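Cytoplasmic protein (Cryptococcus neoformans var. grubii serotype A, PDB 7LPO) probably hydrolyses steryl beta-glucosides, releasing the sugar from the sterol, as a fungal glycosidase of glycosyl hydrolase family 5. Local coordinates at residues Trp266-Gly278 with Val398-Tyr412. Residues are numbered along the deposited sequence; the frame is centred on the assembly and turned at random.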
ATOM      1  N   TRP A 266      -5.445   7.623 -10.227  1.00 13.93           N
ATOM      2  CA  TRP A 266      -5.666   6.230  -9.877  1.00 13.95           C
ATOM      3  C   TRP A 266      -4.326   5.526  -9.734  1.00 16.05           C
ATOM      4  O   TRP A 266      -3.449   5.669 -10.594  1.00 13.97           O
ATOM      5  CB  TRP A 266      -6.532   5.526 -10.935  1.00 13.96           C
ATOM      6  CG  TRP A 266      -7.906   6.110 -11.036  1.00 14.29           C
ATOM      7  CD1 TRP A 266      -8.240   7.312 -11.578  1.00 13.93           C
ATOM      8  CD2 TRP A 266      -9.127   5.523 -10.578  1.00 13.95           C
ATOM      9  NE1 TRP A 266      -9.588   7.515 -11.485  1.00 13.92           N
ATOM     10  CE2 TRP A 266     -10.160   6.431 -10.875  1.00 13.93           C
ATOM     11  CE3 TRP A 266      -9.445   4.318  -9.954  1.00 13.97           C
ATOM     12  CZ2 TRP A 266     -11.484   6.181 -10.555  1.00 13.93           C
ATOM     13  CZ3 TRP A 266     -10.757   4.068  -9.631  1.00 13.97           C
ATOM     14  CH2 TRP A 266     -11.767   4.992  -9.940  1.00 14.57           C
ATOM     15  N   ASP A 267      -4.169   4.793  -8.632  1.00 17.67           N
ATOM     16  CA  ASP A 267      -3.065   3.865  -8.452  1.00 18.22           C
ATOM     17  C   ASP A 267      -3.305   2.619  -9.299  1.00 17.14           C
ATOM     18  O   ASP A 267      -4.441   2.289  -9.656  1.00 16.75           O
ATOM     19  CB  ASP A 267      -2.929   3.474  -6.979  1.00 20.31           C
ATOM     20  CG  ASP A 267      -1.471   3.317  -6.528  1.00 21.84           C
ATOM     21  OD1 ASP A 267      -0.565   3.174  -7.379  1.00 21.24           O
ATOM     22  OD2 ASP A 267      -1.237   3.332  -5.299  1.00 22.39           O
ATOM     23  N   SER A 268      -2.218   1.927  -9.633  1.00 19.86           N
ATOM     24  CA  SER A 268      -2.347   0.635 -10.291  1.00 19.73           C
ATOM     25  C   SER A 268      -2.545  -0.456  -9.236  1.00 18.47           C
ATOM     26  O   SER A 268      -2.523  -0.202  -8.030  1.00 14.50           O
ATOM     27  CB  SER A 268      -1.143   0.367 -11.191  1.00 21.85           C
ATOM     28  OG  SER A 268       0.068   0.413 -10.483  1.00 22.91           O
ATOM     29  N   ILE A 269      -2.776  -1.686  -9.696  1.00 14.14           N
ATOM     30  CA  ILE A 269      -3.098  -2.772  -8.787  1.00 14.17           C
ATOM     31  C   ILE A 269      -2.060  -2.851  -7.686  1.00 14.18           C
ATOM     32  O   ILE A 269      -0.852  -2.856  -7.944  1.00 14.66           O
ATOM     33  CB  ILE A 269      -3.196  -4.095  -9.560  1.00 14.21           C
ATOM     34  CG1 ILE A 269      -3.572  -5.228  -8.606  1.00 14.24           C
ATOM     35  CG2 ILE A 269      -1.909  -4.412 -10.274  1.00 14.23           C
ATOM     36  CD1 ILE A 269      -4.055  -6.477  -9.333  1.00 14.28           C
ATOM     37  N   ASN A 270      -2.534  -2.944  -6.452  1.00 14.18           N
ATOM     38  CA  ASN A 270      -1.656  -2.853  -5.293  1.00 16.19           C
ATOM     39  C   ASN A 270      -0.748  -4.075  -5.179  1.00 15.45           C
ATOM     40  O   ASN A 270      -1.204  -5.213  -5.326  1.00 14.26           O
ATOM     41  CB  ASN A 270      -2.493  -2.712  -4.025  1.00 14.54           C
ATOM     42  CG  ASN A 270      -1.639  -2.517  -2.785  1.00 16.42           C
ATOM     43  OD1 ASN A 270      -1.043  -1.461  -2.597  1.00 16.08           O
ATOM     44  ND2 ASN A 270      -1.572  -3.538  -1.937  1.00 18.12           N
ATOM     45  N   GLU A 271       0.548  -3.822  -4.925  1.00 14.23           N
ATOM     46  CA  GLU A 271       1.574  -4.822  -4.615  1.00 14.27           C
ATOM     47  C   GLU A 271       1.352  -6.149  -5.325  1.00 14.31           C
ATOM     48  O   GLU A 271       1.200  -7.195  -4.683  1.00 14.35           O
ATOM     49  CB  GLU A 271       1.633  -5.029  -3.098  1.00 14.28           C
ATOM     50  CG  GLU A 271       2.026  -3.744  -2.368  1.00 18.29           C
ATOM     51  CD  GLU A 271       2.369  -3.938  -0.905  1.00 21.82           C
ATOM     52  OE1 GLU A 271       2.211  -5.073  -0.392  1.00 23.21           O
ATOM     53  OE2 GLU A 271       2.794  -2.939  -0.272  1.00 21.30           O
ATOM     54  N   PRO A 272       1.393  -6.147  -6.648  1.00 15.37           N
ATOM     55  CA  PRO A 272       1.014  -7.351  -7.399  1.00 15.34           C
ATOM     56  C   PRO A 272       1.984  -8.501  -7.186  1.00 14.40           C
ATOM     57  O   PRO A 272       3.198  -8.312  -7.126  1.00 14.41           O
ATOM     58  CB  PRO A 272       1.030  -6.873  -8.853  1.00 17.70           C
ATOM     59  CG  PRO A 272       1.981  -5.713  -8.849  1.00 19.77           C
ATOM     60  CD  PRO A 272       1.773  -5.027  -7.522  1.00 17.49           C
ATOM     61  N   GLY A 273       1.439  -9.713  -7.097  1.00 15.71           N
ATOM     62  CA  GLY A 273       2.280 -10.888  -6.976  1.00 15.70           C
ATOM     63  C   GLY A 273       2.911 -11.278  -8.301  1.00 19.01           C
ATOM     64  O   GLY A 273       2.357 -11.048  -9.378  1.00 15.71           O
ATOM     65  N   GLU A 274       4.098 -11.875  -8.210  1.00 14.56           N
ATOM     66  CA  GLU A 274       4.844 -12.321  -9.380  1.00 16.95           C
ATOM     67  C   GLU A 274       4.624 -13.799  -9.673  1.00 15.58           C
ATOM     68  O   GLU A 274       5.116 -14.299 -10.689  1.00 14.68           O
ATOM     69  CB  GLU A 274       6.346 -12.051  -9.191  1.00 21.70           C
ATOM     70  CG  GLU A 274       6.653 -10.728  -8.497  1.00 28.98           C
ATOM     71  CD  GLU A 274       8.115 -10.278  -8.649  1.00 33.68           C
ATOM     72  OE1 GLU A 274       8.371  -9.052  -8.574  1.00 32.91           O
ATOM     73  OE2 GLU A 274       9.004 -11.144  -8.837  1.00 36.64           O
ATOM     74  N   GLY A 275       3.901 -14.503  -8.808  1.00 17.02           N
ATOM     75  CA  GLY A 275       3.730 -15.934  -8.975  1.00 15.90           C
ATOM     76  C   GLY A 275       5.049 -16.653  -9.133  1.00 15.91           C
ATOM     77  O   GLY A 275       6.018 -16.401  -8.412  1.00 18.07           O
ATOM     78  N   LEU A 276       5.099 -17.566 -10.093  1.00 14.83           N
ATOM     79  CA  LEU A 276       6.316 -18.301 -10.391  1.00 14.88           C
ATOM     80  C   LEU A 276       7.129 -17.666 -11.508  1.00 17.41           C
ATOM     81  O   LEU A 276       8.162 -18.221 -11.894  1.00 14.91           O
ATOM     82  CB  LEU A 276       5.962 -19.736 -10.754  1.00 15.92           C
ATOM     83  CG  LEU A 276       5.436 -20.546  -9.567  1.00 19.89           C
ATOM     84  CD1 LEU A 276       4.873 -21.866 -10.031  1.00 19.66           C
ATOM     85  CD2 LEU A 276       6.547 -20.752  -8.542  1.00 24.50           C
ATOM     86  N   ILE A 277       6.694 -16.516 -12.025  1.00 17.87           N
ATOM     87  CA  ILE A 277       7.335 -15.919 -13.187  1.00 17.20           C
ATOM     88  C   ILE A 277       8.751 -15.499 -12.827  1.00 18.82           C
ATOM     89  O   ILE A 277       8.971 -14.763 -11.857  1.00 19.02           O
ATOM     90  CB  ILE A 277       6.533 -14.711 -13.686  1.00 15.40           C
ATOM     91  CG1 ILE A 277       5.145 -15.121 -14.168  1.00 15.40           C
ATOM     92  CG2 ILE A 277       7.283 -14.022 -14.796  1.00 17.00           C
ATOM     93  CD1 ILE A 277       4.174 -13.952 -14.213  1.00 15.33           C
ATOM     94  N   GLY A 278       9.715 -15.943 -13.624  1.00 23.66           N
ATOM     95  CA  GLY A 278      11.104 -15.658 -13.354  1.00 23.00           C
ATOM     96  C   GLY A 278      11.778 -16.628 -12.419  1.00 23.28           C
ATOM     97  O   GLY A 278      12.968 -16.458 -12.139  1.00 23.18           O
ATOM     98  N   VAL A 398      13.090 -14.093 -19.134  1.00 32.06           N
ATOM     99  CA  VAL A 398      11.965 -13.173 -18.982  1.00 27.44           C
ATOM    100  C   VAL A 398      12.219 -12.195 -17.839  1.00 23.52           C
ATOM    101  O   VAL A 398      12.964 -12.461 -16.894  1.00 22.97           O
ATOM    102  CB  VAL A 398      10.629 -13.918 -18.751  1.00 26.93           C
ATOM    103  CG1 VAL A 398      10.261 -14.784 -19.956  1.00 28.15           C
ATOM    104  CG2 VAL A 398      10.704 -14.745 -17.470  1.00 25.95           C
ATOM    105  N   ASP A 399      11.548 -11.050 -17.925  1.00 24.11           N
ATOM    106  CA  ASP A 399      11.559 -10.005 -16.905  1.00 22.69           C
ATOM    107  C   ASP A 399      10.109  -9.753 -16.517  1.00 19.46           C
ATOM    108  O   ASP A 399       9.328  -9.251 -17.330  1.00 18.62           O
ATOM    109  CB  ASP A 399      12.213  -8.733 -17.441  1.00 29.56           C
ATOM    110  CG  ASP A 399      12.337  -7.646 -16.391  1.00 39.14           C
ATOM    111  OD1 ASP A 399      11.449  -7.541 -15.516  1.00 43.02           O
ATOM    112  OD2 ASP A 399      13.332  -6.887 -16.444  1.00 43.69           O
ATOM    113  N   PHE A 400       9.748 -10.091 -15.277  1.00 20.40           N
ATOM    114  CA  PHE A 400       8.355  -9.958 -14.865  1.00 19.47           C
ATOM    115  C   PHE A 400       7.848  -8.538 -15.078  1.00 18.57           C
ATOM    116  O   PHE A 400       6.744  -8.336 -15.599  1.00 18.55           O
ATOM    117  CB  PHE A 400       8.192 -10.357 -13.397  1.00 18.73           C
ATOM    118  CG  PHE A 400       6.850  -9.996 -12.820  1.00 16.99           C
ATOM    119  CD1 PHE A 400       5.716 -10.652 -13.230  1.00 18.39           C
ATOM    120  CD2 PHE A 400       6.729  -8.986 -11.888  1.00 18.00           C
ATOM    121  CE1 PHE A 400       4.478 -10.326 -12.714  1.00 18.39           C
ATOM    122  CE2 PHE A 400       5.500  -8.647 -11.374  1.00 18.07           C
ATOM    123  CZ  PHE A 400       4.366  -9.324 -11.797  1.00 18.46           C
ATOM    124  N   VAL A 401       8.647  -7.541 -14.694  1.00 17.19           N
ATOM    125  CA  VAL A 401       8.166  -6.164 -14.699  1.00 19.86           C
ATOM    126  C   VAL A 401       8.026  -5.644 -16.122  1.00 22.09           C
ATOM    127  O   VAL A 401       7.035  -4.980 -16.451  1.00 22.97           O
ATOM    128  CB  VAL A 401       9.095  -5.259 -13.869  1.00 18.68           C
ATOM    129  CG1 VAL A 401       8.708  -3.804 -14.052  1.00 19.39           C
ATOM    130  CG2 VAL A 401       9.038  -5.639 -12.411  1.00 18.39           C
ATOM    131  N   ASP A 402       9.003  -5.929 -16.988  1.00 27.22           N
ATOM    132  CA  ASP A 402       8.957  -5.369 -18.337  1.00 29.78           C
ATOM    133  C   ASP A 402       8.043  -6.160 -19.264  1.00 27.12           C
ATOM    134  O   ASP A 402       7.420  -5.578 -20.158  1.00 31.71           O
ATOM    135  CB  ASP A 402      10.353  -5.315 -18.973  1.00 35.93           C
ATOM    136  CG  ASP A 402      11.391  -4.666 -18.085  1.00 45.32           C
ATOM    137  OD1 ASP A 402      11.033  -3.797 -17.255  1.00 48.00           O
ATOM    138  OD2 ASP A 402      12.581  -5.030 -18.225  1.00 49.67           O
ATOM    139  N   ASP A 403       7.967  -7.475 -19.096  1.00 20.69           N
ATOM    140  CA  ASP A 403       7.277  -8.311 -20.068  1.00 21.41           C
ATOM    141  C   ASP A 403       5.822  -8.584 -19.720  1.00 21.84           C
ATOM    142  O   ASP A 403       5.027  -8.849 -20.629  1.00 23.91           O
ATOM    143  CB  ASP A 403       7.992  -9.652 -20.220  1.00 25.91           C
ATOM    144  CG  ASP A 403       9.431  -9.495 -20.659  1.00 31.87           C
ATOM    145  OD1 ASP A 403       9.742  -8.464 -21.300  1.00 34.23           O
ATOM    146  OD2 ASP A 403      10.247 -10.396 -20.352  1.00 32.87           O
ATOM    147  N   PHE A 404       5.450  -8.546 -18.439  1.00 18.63           N
ATOM    148  CA  PHE A 404       4.112  -8.964 -18.047  1.00 16.78           C
ATOM    149  C   PHE A 404       3.395  -7.906 -17.223  1.00 16.01           C
ATOM    150  O   PHE A 404       2.232  -7.594 -17.495  1.00 16.38           O
ATOM    151  CB  PHE A 404       4.189 -10.282 -17.279  1.00 14.94           C
ATOM    152  CG  PHE A 404       4.724 -11.424 -18.099  1.00 14.61           C
ATOM    153  CD1 PHE A 404       4.033 -11.872 -19.206  1.00 17.52           C
ATOM    154  CD2 PHE A 404       5.913 -12.049 -17.763  1.00 15.56           C
ATOM    155  CE1 PHE A 404       4.509 -12.922 -19.970  1.00 17.38           C
ATOM    156  CE2 PHE A 404       6.402 -13.103 -18.539  1.00 16.01           C
ATOM    157  CZ  PHE A 404       5.689 -13.538 -19.633  1.00 15.89           C
ATOM    158  N   TRP A 405       4.066  -7.335 -16.222  1.00 14.60           N
ATOM    159  CA  TRP A 405       3.416  -6.285 -15.447  1.00 14.38           C
ATOM    160  C   TRP A 405       3.120  -5.067 -16.318  1.00 14.34           C
ATOM    161  O   TRP A 405       2.015  -4.514 -16.284  1.00 14.31           O
ATOM    162  CB  TRP A 405       4.268  -5.877 -14.247  1.00 14.36           C
ATOM    163  CG  TRP A 405       3.587  -4.787 -13.492  1.00 14.32           C
ATOM    164  CD1 TRP A 405       2.599  -4.923 -12.556  1.00 14.30           C
ATOM    165  CD2 TRP A 405       3.794  -3.389 -13.648  1.00 14.28           C
ATOM    166  NE1 TRP A 405       2.193  -3.693 -12.108  1.00 14.26           N
ATOM    167  CE2 TRP A 405       2.906  -2.732 -12.770  1.00 15.32           C
ATOM    168  CE3 TRP A 405       4.640  -2.621 -14.449  1.00 15.32           C
ATOM    169  CZ2 TRP A 405       2.854  -1.351 -12.660  1.00 17.86           C
ATOM    170  CZ3 TRP A 405       4.591  -1.243 -14.332  1.00 16.91           C
ATOM    171  CH2 TRP A 405       3.706  -0.625 -13.444  1.00 18.10           C
ATOM    172  N   ALA A 406       4.099  -4.629 -17.108  1.00 14.48           N
ATOM    173  CA  ALA A 406       3.919  -3.413 -17.892  1.00 14.39           C
ATOM    174  C   ALA A 406       2.787  -3.576 -18.896  1.00 16.72           C
ATOM    175  O   ALA A 406       2.014  -2.639 -19.131  1.00 15.87           O
ATOM    176  CB  ALA A 406       5.223  -3.046 -18.598  1.00 14.41           C
ATOM    177  N   LEU A 407       2.662  -4.768 -19.482  1.00 16.85           N
ATOM    178  CA  LEU A 407       1.591  -5.014 -20.438  1.00 17.82           C
ATOM    179  C   LEU A 407       0.227  -4.903 -19.767  1.00 17.26           C
ATOM    180  O   LEU A 407      -0.698  -4.304 -20.323  1.00 14.68           O
ATOM    181  CB  LEU A 407       1.773  -6.391 -21.071  1.00 23.38           C
ATOM    182  CG  LEU A 407       0.814  -6.794 -22.189  1.00 29.41           C
ATOM    183  CD1 LEU A 407       0.719  -5.748 -23.274  1.00 31.75           C
ATOM    184  CD2 LEU A 407       1.280  -8.136 -22.762  1.00 31.91           C
ATOM    185  N   HIS A 408       0.083  -5.465 -18.565  1.00 15.95           N
ATOM    186  CA  HIS A 408      -1.155  -5.267 -17.815  1.00 15.37           C
ATOM    187  C   HIS A 408      -1.393  -3.785 -17.550  1.00 17.25           C
ATOM    188  O   HIS A 408      -2.533  -3.307 -17.604  1.00 15.67           O
ATOM    189  CB  HIS A 408      -1.114  -6.039 -16.490  1.00 17.19           C
ATOM    190  CG  HIS A 408      -2.094  -5.534 -15.477  1.00 14.75           C
ATOM    191  ND1 HIS A 408      -3.448  -5.773 -15.565  1.00 14.75           N
ATOM    192  CD2 HIS A 408      -1.923  -4.755 -14.383  1.00 16.68           C
ATOM    193  CE1 HIS A 408      -4.066  -5.176 -14.561  1.00 14.72           C
ATOM    194  NE2 HIS A 408      -3.161  -4.562 -13.823  1.00 14.70           N
ATOM    195  N   TRP A 409      -0.322  -3.042 -17.265  1.00 14.25           N
ATOM    196  CA  TRP A 409      -0.479  -1.638 -16.904  1.00 15.92           C
ATOM    197  C   TRP A 409      -0.959  -0.799 -18.080  1.00 16.13           C
ATOM    198  O   TRP A 409      -1.710   0.164 -17.882  1.00 17.72           O
ATOM    199  CB  TRP A 409       0.829  -1.067 -16.366  1.00 14.20           C
ATOM    200  CG  TRP A 409       0.687   0.394 -16.036  1.00 14.16           C
ATOM    201  CD1 TRP A 409       0.251   0.930 -14.858  1.00 14.13           C
ATOM    202  CD2 TRP A 409       0.933   1.497 -16.909  1.00 15.50           C
ATOM    203  NE1 TRP A 409       0.228   2.296 -14.939  1.00 14.10           N
ATOM    204  CE2 TRP A 409       0.637   2.671 -16.191  1.00 16.61           C
ATOM    205  CE3 TRP A 409       1.375   1.608 -18.231  1.00 15.81           C
ATOM    206  CZ2 TRP A 409       0.771   3.936 -16.748  1.00 16.29           C
ATOM    207  CZ3 TRP A 409       1.501   2.869 -18.784  1.00 16.72           C
ATOM    208  CH2 TRP A 409       1.206   4.014 -18.043  1.00 17.21           C
ATOM    209  N   LEU A 410      -0.546  -1.140 -19.303  1.00 16.09           N
ATOM    210  CA  LEU A 410      -1.048  -0.421 -20.468  1.00 18.52           C
ATOM    211  C   LEU A 410      -2.558  -0.565 -20.576  1.00 18.33           C
ATOM    212  O   LEU A 410      -3.274   0.433 -20.732  1.00 19.84           O
ATOM    213  CB  LEU A 410      -0.375  -0.919 -21.742  1.00 20.73           C
ATOM    214  CG  LEU A 410       1.150  -0.786 -21.786  1.00 26.61           C
ATOM    215  CD1 LEU A 410       1.674  -1.567 -23.014  1.00 30.76           C
ATOM    216  CD2 LEU A 410       1.626   0.650 -21.837  1.00 27.40           C
ATOM    217  N   ALA A 411      -3.057  -1.807 -20.482  1.00 18.12           N
ATOM    218  CA  ALA A 411      -4.494  -2.066 -20.539  1.00 18.84           C
ATOM    219  C   ALA A 411      -5.232  -1.366 -19.405  1.00 18.87           C
ATOM    220  O   ALA A 411      -6.277  -0.739 -19.619  1.00 21.79           O
ATOM    221  CB  ALA A 411      -4.764  -3.573 -20.487  1.00 18.74           C
ATOM    222  N   TYR A 412      -4.715  -1.484 -18.180  1.00 17.11           N
ATOM    223  CA  TYR A 412      -5.361  -0.842 -17.038  1.00 15.17           C
ATOM    224  C   TYR A 412      -5.406   0.670 -17.220  1.00 14.86           C
ATOM    225  O   TYR A 412      -6.468   1.291 -17.101  1.00 14.09           O
ATOM    226  CB  TYR A 412      -4.625  -1.210 -15.745  1.00 14.63           C
ATOM    227  CG  TYR A 412      -5.122  -0.473 -14.521  1.00 15.78           C
ATOM    228  CD1 TYR A 412      -6.253  -0.898 -13.851  1.00 14.79           C
ATOM    229  CD2 TYR A 412      -4.463   0.661 -14.039  1.00 16.36           C
ATOM    230  CE1 TYR A 412      -6.723  -0.235 -12.736  1.00 15.11           C
ATOM    231  CE2 TYR A 412      -4.937   1.338 -12.916  1.00 15.56           C
ATOM    232  CZ  TYR A 412      -6.071   0.878 -12.274  1.00 16.15           C
ATOM    233  OH  TYR A 412      -6.561   1.515 -11.154  1.00 18.05           O
TER
HETATM  234  O   HOH W   1       0.705  -2.141  -9.950  1.00 14.20           O
HETATM  235  O   HOH W   2      -3.366  -2.237 -12.387  1.00 16.96           O
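Glu274 lies along one face of the Phe400 ring, and its length shows how an acidic side chain can serve an apolar and a polar contact at once. CB stands 4.0 Å from the ring centroid, a CH-pi contact only 6° off the normal. CG passes over the rim, 3.7 Å from Phe400 CE2; the extended chain then carries the carboxylate outward, its plane turned 37° from the ring, until OE1 lies 3.7 Å from Phe400 CD2 and OE2 forms a salt bridge with Arg433. Trp405 CB covers the opposite face of the ring, while Ile277 CD1 meets its edge. With CG2 anti to the backbone N, Ile277 also turns that methyl to the Phe404 ring, Ile277 CG2 lying 3.8 Å from Phe404 CD2.

Farther along the helix, water joins the partners. One molecule takes hydrogen bonds from Ser268 OG and Trp405 NE1 and gives one to Ile269 O; a second accepts from Ile269 N and lies 2.7 Å from His408 NE2, whose ring is held from its other nitrogen by Gln237. Tyr412 OH donates a weak 2.7 Å bond to Asp267 O.

In the TIM barrel expected of this family, the loop leaving strand 263-267, whose Glu271 binds a tris molecule, thus runs along helix 400-419, with helices 206-221 and 232-254 packing beside them and strands 137-143 and 424-427 flanking the parent strand.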